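Local coordinates for succinylglutamate desuccinylase/aspartoacylase (Ruegeria sp. TM1040, PDB 3NA6), which probably hydrolyses the amide bond of N-acylated amino acids, in the manner of zinc-dependent desuccinylases and aspartoacylases, at residues S8-L13 against H20-L25; I41-N46 against T82-I87; G49-L54 against M137-V142. All coordinates share one frame; numbering follows the deposited sequence.

Interaction 1 (S8-L13 against H20-L25); sequences SPTIPL and HGFLKL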
# COMPACT_ATOMS: atom_id res chain seq x y z
N SER A 8 23.75 -14.05 -17.00
CA SER A 8 25.14 -14.01 -17.43
C SER A 8 26.01 -13.26 -16.43
O SER A 8 25.71 -12.14 -16.06
CB SER A 8 25.33 -13.41 -18.84
OG SER A 8 24.41 -12.39 -19.08
N PRO A 9 27.09 -13.91 -15.99
CA PRO A 9 28.01 -13.27 -15.08
C PRO A 9 28.74 -12.15 -15.75
O PRO A 9 28.96 -12.18 -16.96
CB PRO A 9 28.99 -14.38 -14.68
CG PRO A 9 28.42 -15.64 -15.16
CD PRO A 9 27.45 -15.32 -16.25
N THR A 10 29.07 -11.13 -14.98
CA THR A 10 29.90 -10.03 -15.44
C THR A 10 31.39 -10.34 -15.26
O THR A 10 32.24 -9.54 -15.60
CB THR A 10 29.58 -8.71 -14.69
OG1 THR A 10 29.95 -8.81 -13.30
CG2 THR A 10 28.12 -8.38 -14.81
N ILE A 11 31.72 -11.49 -14.69
CA ILE A 11 33.10 -11.91 -14.51
C ILE A 11 33.21 -13.35 -14.96
O ILE A 11 32.20 -14.07 -15.02
CB ILE A 11 33.54 -11.87 -13.05
CG1 ILE A 11 32.53 -12.58 -12.16
CG2 ILE A 11 33.79 -10.45 -12.60
CD1 ILE A 11 33.09 -12.98 -10.77
N PRO A 12 34.43 -13.78 -15.28
CA PRO A 12 34.60 -15.21 -15.54
C PRO A 12 34.48 -15.95 -14.21
O PRO A 12 34.79 -15.36 -13.14
CB PRO A 12 36.02 -15.31 -16.05
CG PRO A 12 36.74 -14.11 -15.38
CD PRO A 12 35.70 -13.02 -15.42
N LEU A 13 34.05 -17.22 -14.27
CA LEU A 13 33.83 -18.02 -13.05
C LEU A 13 34.91 -19.08 -12.87
O LEU A 13 34.93 -19.75 -11.83
CB LEU A 13 32.46 -18.71 -13.10
CG LEU A 13 31.26 -17.79 -13.28
CD1 LEU A 13 29.97 -18.56 -13.30
CD2 LEU A 13 31.23 -16.70 -12.23
N HIS A 20 35.46 -9.97 -8.72
CA HIS A 20 34.25 -9.47 -8.07
C HIS A 20 33.33 -8.91 -9.13
O HIS A 20 33.72 -8.05 -9.93
CB HIS A 20 34.57 -8.34 -7.08
CG HIS A 20 35.65 -8.66 -6.08
ND1 HIS A 20 35.50 -9.62 -5.10
CD2 HIS A 20 36.86 -8.09 -5.86
CE1 HIS A 20 36.59 -9.65 -4.35
NE2 HIS A 20 37.43 -8.72 -4.78
N GLY A 21 32.09 -9.38 -9.14
CA GLY A 21 31.13 -8.90 -10.10
C GLY A 21 29.72 -9.30 -9.74
O GLY A 21 29.37 -9.29 -8.56
N PHE A 22 28.93 -9.62 -10.77
CA PHE A 22 27.50 -9.86 -10.62
C PHE A 22 27.00 -10.97 -11.52
O PHE A 22 27.54 -11.19 -12.58
CB PHE A 22 26.70 -8.59 -10.94
CG PHE A 22 27.22 -7.37 -10.22
CD1 PHE A 22 26.84 -7.10 -8.91
CD2 PHE A 22 28.16 -6.55 -10.83
CE1 PHE A 22 27.37 -6.02 -8.23
CE2 PHE A 22 28.70 -5.48 -10.14
CZ PHE A 22 28.29 -5.22 -8.84
N LEU A 23 25.97 -11.66 -11.05
CA LEU A 23 25.13 -12.44 -11.92
C LEU A 23 24.00 -11.52 -12.40
O LEU A 23 23.14 -11.08 -11.62
CB LEU A 23 24.54 -13.63 -11.13
CG LEU A 23 25.59 -14.56 -10.49
CD1 LEU A 23 24.92 -15.71 -9.79
CD2 LEU A 23 26.58 -15.06 -11.50
N LYS A 24 24.03 -11.17 -13.67
CA LYS A 24 23.00 -10.34 -14.26
C LYS A 24 21.80 -11.15 -14.70
O LYS A 24 21.86 -11.96 -15.64
CB LYS A 24 23.58 -9.58 -15.45
CG LYS A 24 22.70 -8.47 -16.04
CD LYS A 24 23.57 -7.59 -17.02
CE LYS A 24 22.97 -7.47 -18.41
NZ LYS A 24 22.44 -8.70 -19.10
N LEU A 25 20.70 -10.95 -14.00
CA LEU A 25 19.45 -11.63 -14.31
C LEU A 25 18.53 -10.59 -14.91
O LEU A 25 18.10 -9.68 -14.20
CB LEU A 25 18.87 -12.20 -13.01
CG LEU A 25 17.46 -12.75 -12.93
CD1 LEU A 25 17.25 -13.71 -14.06
CD2 LEU A 25 17.33 -13.39 -11.54
O HOH W 1 21.94 -11.35 -18.53

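Interaction 2 (I41-N46 against T82-I87); sequences ITVIQN and TGRLII. With CA (calcium ion), chain C.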
# COMPACT_ATOMS: atom_id res chain seq x y z
N ILE A 41 28.64 -11.43 -6.67
CA ILE A 41 29.36 -12.69 -6.66
C ILE A 41 30.86 -12.40 -6.67
O ILE A 41 31.31 -11.46 -7.30
CB ILE A 41 28.94 -13.60 -7.86
CG1 ILE A 41 29.62 -14.99 -7.77
CG2 ILE A 41 29.19 -12.91 -9.21
CD1 ILE A 41 28.94 -16.01 -8.69
N THR A 42 31.61 -13.21 -5.92
CA THR A 42 33.06 -13.18 -5.97
C THR A 42 33.54 -14.60 -6.27
O THR A 42 33.04 -15.58 -5.69
CB THR A 42 33.67 -12.69 -4.65
OG1 THR A 42 33.49 -11.28 -4.52
CG2 THR A 42 35.16 -12.98 -4.61
N VAL A 43 34.49 -14.72 -7.19
CA VAL A 43 35.17 -16.01 -7.43
C VAL A 43 36.62 -15.82 -7.11
O VAL A 43 37.25 -14.83 -7.56
CB VAL A 43 35.03 -16.50 -8.87
CG1 VAL A 43 35.80 -17.83 -9.07
CG2 VAL A 43 33.54 -16.63 -9.22
N ILE A 44 37.15 -16.73 -6.29
CA ILE A 44 38.58 -16.82 -6.00
C ILE A 44 39.08 -18.24 -6.33
O ILE A 44 38.59 -19.22 -5.76
CB ILE A 44 38.91 -16.49 -4.51
CG1 ILE A 44 38.29 -15.15 -4.10
CG2 ILE A 44 40.45 -16.50 -4.29
CD1 ILE A 44 38.39 -14.82 -2.59
N GLN A 45 40.04 -18.32 -7.25
CA GLN A 45 40.56 -19.59 -7.77
C GLN A 45 42.08 -19.56 -7.89
O GLN A 45 42.67 -18.58 -8.34
CB GLN A 45 39.93 -19.91 -9.12
CG GLN A 45 40.56 -21.11 -9.83
CD GLN A 45 39.93 -21.38 -11.16
OE1 GLN A 45 38.74 -21.70 -11.25
NE2 GLN A 45 40.73 -21.25 -12.22
N ASN A 46 42.71 -20.66 -7.48
CA ASN A 46 44.16 -20.75 -7.48
C ASN A 46 44.58 -22.19 -7.27
O ASN A 46 44.03 -22.87 -6.41
CB ASN A 46 44.73 -19.88 -6.38
CG ASN A 46 46.26 -19.85 -6.37
OD1 ASN A 46 46.89 -20.42 -5.48
ND2 ASN A 46 46.84 -19.22 -7.37
N THR A 82 43.70 -23.07 -2.50
CA THR A 82 44.03 -24.23 -3.35
C THR A 82 42.71 -24.88 -3.78
O THR A 82 42.14 -25.70 -3.06
CB THR A 82 44.92 -25.23 -2.62
OG1 THR A 82 44.30 -25.60 -1.39
CG2 THR A 82 46.33 -24.61 -2.35
N GLY A 83 42.21 -24.47 -4.94
CA GLY A 83 40.86 -24.81 -5.36
C GLY A 83 40.15 -23.54 -5.79
O GLY A 83 40.77 -22.63 -6.36
N ARG A 84 38.86 -23.49 -5.50
CA ARG A 84 38.01 -22.39 -5.91
C ARG A 84 36.95 -22.10 -4.89
O ARG A 84 36.26 -23.02 -4.41
CB ARG A 84 37.35 -22.70 -7.24
CG ARG A 84 36.42 -21.56 -7.74
CD ARG A 84 36.05 -21.72 -9.19
NE ARG A 84 35.53 -23.05 -9.49
CZ ARG A 84 34.92 -23.38 -10.63
NH1 ARG A 84 34.71 -22.49 -11.59
NH2 ARG A 84 34.49 -24.63 -10.79
N LEU A 85 36.79 -20.82 -4.58
CA LEU A 85 35.64 -20.34 -3.82
C LEU A 85 34.67 -19.60 -4.74
O LEU A 85 35.07 -18.68 -5.41
CB LEU A 85 36.13 -19.41 -2.69
CG LEU A 85 37.13 -19.99 -1.69
CD1 LEU A 85 37.69 -18.87 -0.81
CD2 LEU A 85 36.48 -21.09 -0.84
N ILE A 86 33.40 -20.00 -4.81
CA ILE A 86 32.37 -19.19 -5.49
C ILE A 86 31.48 -18.66 -4.36
O ILE A 86 30.75 -19.45 -3.70
CB ILE A 86 31.54 -19.99 -6.48
CG1 ILE A 86 32.45 -20.58 -7.56
CG2 ILE A 86 30.47 -19.12 -7.14
CD1 ILE A 86 31.78 -21.62 -8.47
N ILE A 87 31.58 -17.34 -4.10
CA ILE A 87 31.00 -16.70 -2.93
C ILE A 87 29.82 -15.80 -3.36
O ILE A 87 30.00 -14.86 -4.11
CB ILE A 87 32.03 -15.81 -2.23
CG1 ILE A 87 33.34 -16.58 -1.99
CG2 ILE A 87 31.41 -15.24 -0.92
CD1 ILE A 87 34.49 -15.77 -1.34
CA CA C . 44.64 -28.01 -0.49
O HOH W 2 43.38 -28.63 -2.70
O HOH W 3 45.40 -27.87 1.88
O HOH W 4 44.18 -30.47 -0.02
O HOH W 5 46.83 -28.26 -1.72

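Interaction 3 (G49-L54 against M137-V142); sequences GKTALL and MADVAV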
# COMPACT_ATOMS: atom_id res chain seq x y z
N GLY A 49 42.28 -27.91 -6.47
CA GLY A 49 41.46 -28.39 -5.37
C GLY A 49 39.98 -28.35 -5.65
O GLY A 49 39.53 -28.04 -6.76
N LYS A 50 39.22 -28.62 -4.59
CA LYS A 50 37.78 -28.56 -4.67
C LYS A 50 37.28 -27.15 -4.98
O LYS A 50 37.96 -26.12 -4.71
CB LYS A 50 37.16 -29.00 -3.35
CG LYS A 50 37.34 -30.47 -2.95
CD LYS A 50 36.41 -30.77 -1.80
CE LYS A 50 36.90 -31.91 -0.94
NZ LYS A 50 36.58 -33.23 -1.49
N THR A 51 36.07 -27.11 -5.55
CA THR A 51 35.31 -25.90 -5.66
C THR A 51 34.24 -25.96 -4.60
O THR A 51 33.56 -26.98 -4.48
CB THR A 51 34.64 -25.76 -7.03
OG1 THR A 51 35.65 -25.59 -8.05
CG2 THR A 51 33.64 -24.54 -7.02
N ALA A 52 34.12 -24.89 -3.82
CA ALA A 52 33.03 -24.73 -2.86
C ALA A 52 32.13 -23.59 -3.31
O ALA A 52 32.61 -22.51 -3.68
CB ALA A 52 33.55 -24.47 -1.44
N LEU A 53 30.83 -23.86 -3.26
CA LEU A 53 29.80 -22.88 -3.49
C LEU A 53 29.21 -22.46 -2.15
O LEU A 53 28.61 -23.26 -1.42
CB LEU A 53 28.73 -23.43 -4.42
CG LEU A 53 27.61 -22.47 -4.87
CD1 LEU A 53 28.15 -21.25 -5.65
CD2 LEU A 53 26.58 -23.24 -5.70
N LEU A 54 29.39 -21.18 -1.85
CA LEU A 54 29.11 -20.61 -0.52
C LEU A 54 28.01 -19.56 -0.65
O LEU A 54 28.16 -18.57 -1.38
CB LEU A 54 30.36 -19.99 0.08
CG LEU A 54 31.61 -20.90 0.00
CD1 LEU A 54 32.84 -20.13 0.30
CD2 LEU A 54 31.42 -22.08 0.93
N MSE A 137 29.46 -27.22 -11.13
CA MSE A 137 30.88 -26.93 -11.08
C MSE A 137 31.40 -26.98 -9.66
O MSE A 137 32.60 -26.85 -9.46
CB MSE A 137 31.15 -25.57 -11.70
CG MSE A 137 30.92 -25.56 -13.19
SE MSE A 137 31.65 -23.97 -13.99
CE MSE A 137 31.32 -22.68 -12.52
N ALA A 138 30.52 -27.21 -8.68
CA ALA A 138 30.95 -27.31 -7.28
C ALA A 138 31.10 -28.74 -6.82
O ALA A 138 30.29 -29.60 -7.18
CB ALA A 138 29.97 -26.59 -6.35
N ASP A 139 32.06 -28.98 -5.93
CA ASP A 139 32.17 -30.27 -5.24
C ASP A 139 31.41 -30.29 -3.92
O ASP A 139 30.86 -31.34 -3.50
CB ASP A 139 33.65 -30.56 -5.03
CG ASP A 139 34.41 -30.59 -6.34
OD1 ASP A 139 34.12 -31.48 -7.16
OD2 ASP A 139 35.23 -29.68 -6.58
N VAL A 140 31.36 -29.13 -3.28
CA VAL A 140 30.73 -29.00 -1.96
C VAL A 140 29.97 -27.70 -1.90
O VAL A 140 30.21 -26.78 -2.71
CB VAL A 140 31.79 -29.09 -0.83
CG1 VAL A 140 32.55 -30.39 -0.97
CG2 VAL A 140 32.76 -27.89 -0.88
N ALA A 141 29.02 -27.61 -0.97
CA ALA A 141 28.25 -26.37 -0.77
C ALA A 141 28.11 -26.07 0.73
O ALA A 141 27.94 -26.97 1.53
CB ALA A 141 26.85 -26.48 -1.39
N VAL A 142 28.14 -24.78 1.05
CA VAL A 142 27.85 -24.27 2.40
C VAL A 142 26.77 -23.23 2.27
O VAL A 142 26.95 -22.24 1.55
CB VAL A 142 29.09 -23.66 3.10
CG1 VAL A 142 28.72 -23.27 4.53
CG2 VAL A 142 30.24 -24.63 3.09

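Interaction 1 (S8-L13 against H20-L25)
Thr10 and Phe22 meet through both backbone and side chain where the short strand 8-9 runs out beside strand 17-26. Phe22 N gives its hydrogen to Thr10 OG1 at 2.8 Å, while Thr10 N gives its own to Phe22 O, also at 2.8 Å. The hydroxyl thus takes the place that a backbone carbonyl would fill in a regular ladder; it stands between the backbone N and the carbonyl carbon of its own residue (chi1 66°), turned inward to Phe22. Gly21 CA lies 3.4 Å from the same OG1, and the glycine brings no side chain between the segments. Further along, Ser8 and Lys24 form an antiparallel hydrogen-bonded pair, and between these two links Pro9, which has no N-H to offer, faces Leu23 in a non-hydrogen-bonded pair. Here Pro9 CB rests 4.0 Å from Leu23 CD2, and Pro9 CA brings its hydrogen toward Phe22 O. On the other face the Lys24 chain bends back, and one water joins Ser8 OG, Lys24 O and Lys24 NZ, lying 2.8 Å from NZ. Farther out, Pro9 packs on Tyr129 of helix 122-134, and Lys24 makes a cation-pi contact with Phe261 of a neighbouring subunit. The hairpin edge therefore carries its pairing one residue past the strand by using a hydroxyl as acceptor, and its lysine ammonium is served by water and an aromatic ring.

Interaction 2 (I41-N46 against T82-I87)
Gln45 and Arg84 cross obliquely on one face of an antiparallel strand pair, their amide and guanidinium planes 65° apart. Gln45 OE1 comes to 3.4 Å from Arg84 CD, so it meets the aliphatic part of the arginine. In Arg84, CG anti to the backbone N (chi1 180°) leads an extended chain whose CD passes 3.9 Å from Val43 CG1; the bend at chi3 then turns the guanidinium so that one face has Ile86 CD1 near its rim. Next along this face, Ile41 and Ile86 lie side by side, with CD1 of Ile41 3.8 Å from CG2 of Ile86. The opposite face carries Thr42, Ile44, Leu85 and Ile87; there Ile44 CD1 approaches Ile87 CD1 at 4.2 Å, and Ile87 packs on helix 64-75. Between the two strands run six backbone hydrogen bonds, the shortest from Leu85 N to Ile44 O at 2.7 Å. Where the ladder ends, Thr82 OG1 binds the calcium ion at 2.6 Å, with four waters and Gly237 O completing its shell. The polar ends turn elsewhere: Gln45 NE2 bonds to Asp16, while Arg84 uses NH1 for Leu13 O and NE for Thr51 OG1. The arginine thus offers carbon to its strand partner and spends its N-H groups on adjoining segments, whose oxygens would fix its guanidinium's rotation.

Interaction 3 (G49-L54 against M137-V142)
Leu53 and Ala141 sit at the middle of a parallel ladder in which the axes of 51-54 and 140-142 approach to 4.6 Å and cross at -26°. This is part of the parallel region of the mixed sheet in the alpha/beta catalytic domain, whose family belongs to the zinc exopeptidase clan. Leu53 is held through both its N-H and its carbonyl: its N donates to Val140 O at 3.0 Å, and its O accepts from Val142 N. On the face of Ala52 and Leu54 the side chains pack closely. With Val140 CG1 anti to the carbonyl carbon (chi1 -56°), Val140 CG2 falls between backbone N and carbonyl carbon and comes 3.6 Å from Ala52 CB; farther on, Leu54 and Val142 point the same way, CD2 of the leucine being 3.5 Å from CG2 of the valine. Leu229 and Leu233 of helix 219-235 cover this face. On the other face Leu53 CB meets Ala138 CB at 3.9 Å, with Tyr195 and Val199 of helix 195-200 beyond. Where strand 140-142 begins, Thr51 O takes two N-H groups, that of Asp139 and, weakly, that of Val140. Lys50 extends past this corner, its CD 4.0 Å from Val140 CG1 as the two side chains cross at about a right angle. Asp139, just before the strand, turns its carboxylate back to the other segment, and its OD2 accepts the hydrogen of Thr51 N through the anti lone pair, at 2.9 Å and an almost straight 171°.

In the fold
All three interactions belong to one mixed sheet, whose order from the 8-9 edge inward is 8-9, 17-26, 36-46, 83-88, 51-55 and 140-143. Interaction 1 closes its hairpin before interaction 2 opens, whereas interactions 2 and 3 interleave, because strand 51-55 comes before 83-88 in the chain yet lies beyond it in the sheet. The centres of interactions 1 and 2 are about 13 Å apart, those of interactions 2 and 3 about 9 Å, and those of interactions 1 and 3 about 17 Å. Backbone hydrogen bonds of Ile86 with Ala52 and Leu54 join interaction 2 to interaction 3; a probable hydrogen bond between the His20 ring and the Thr42 hydroxyl joins 1 to 2. The sheet thus passes from an antiparallel edge touching neighbouring subunits to a buried parallel region.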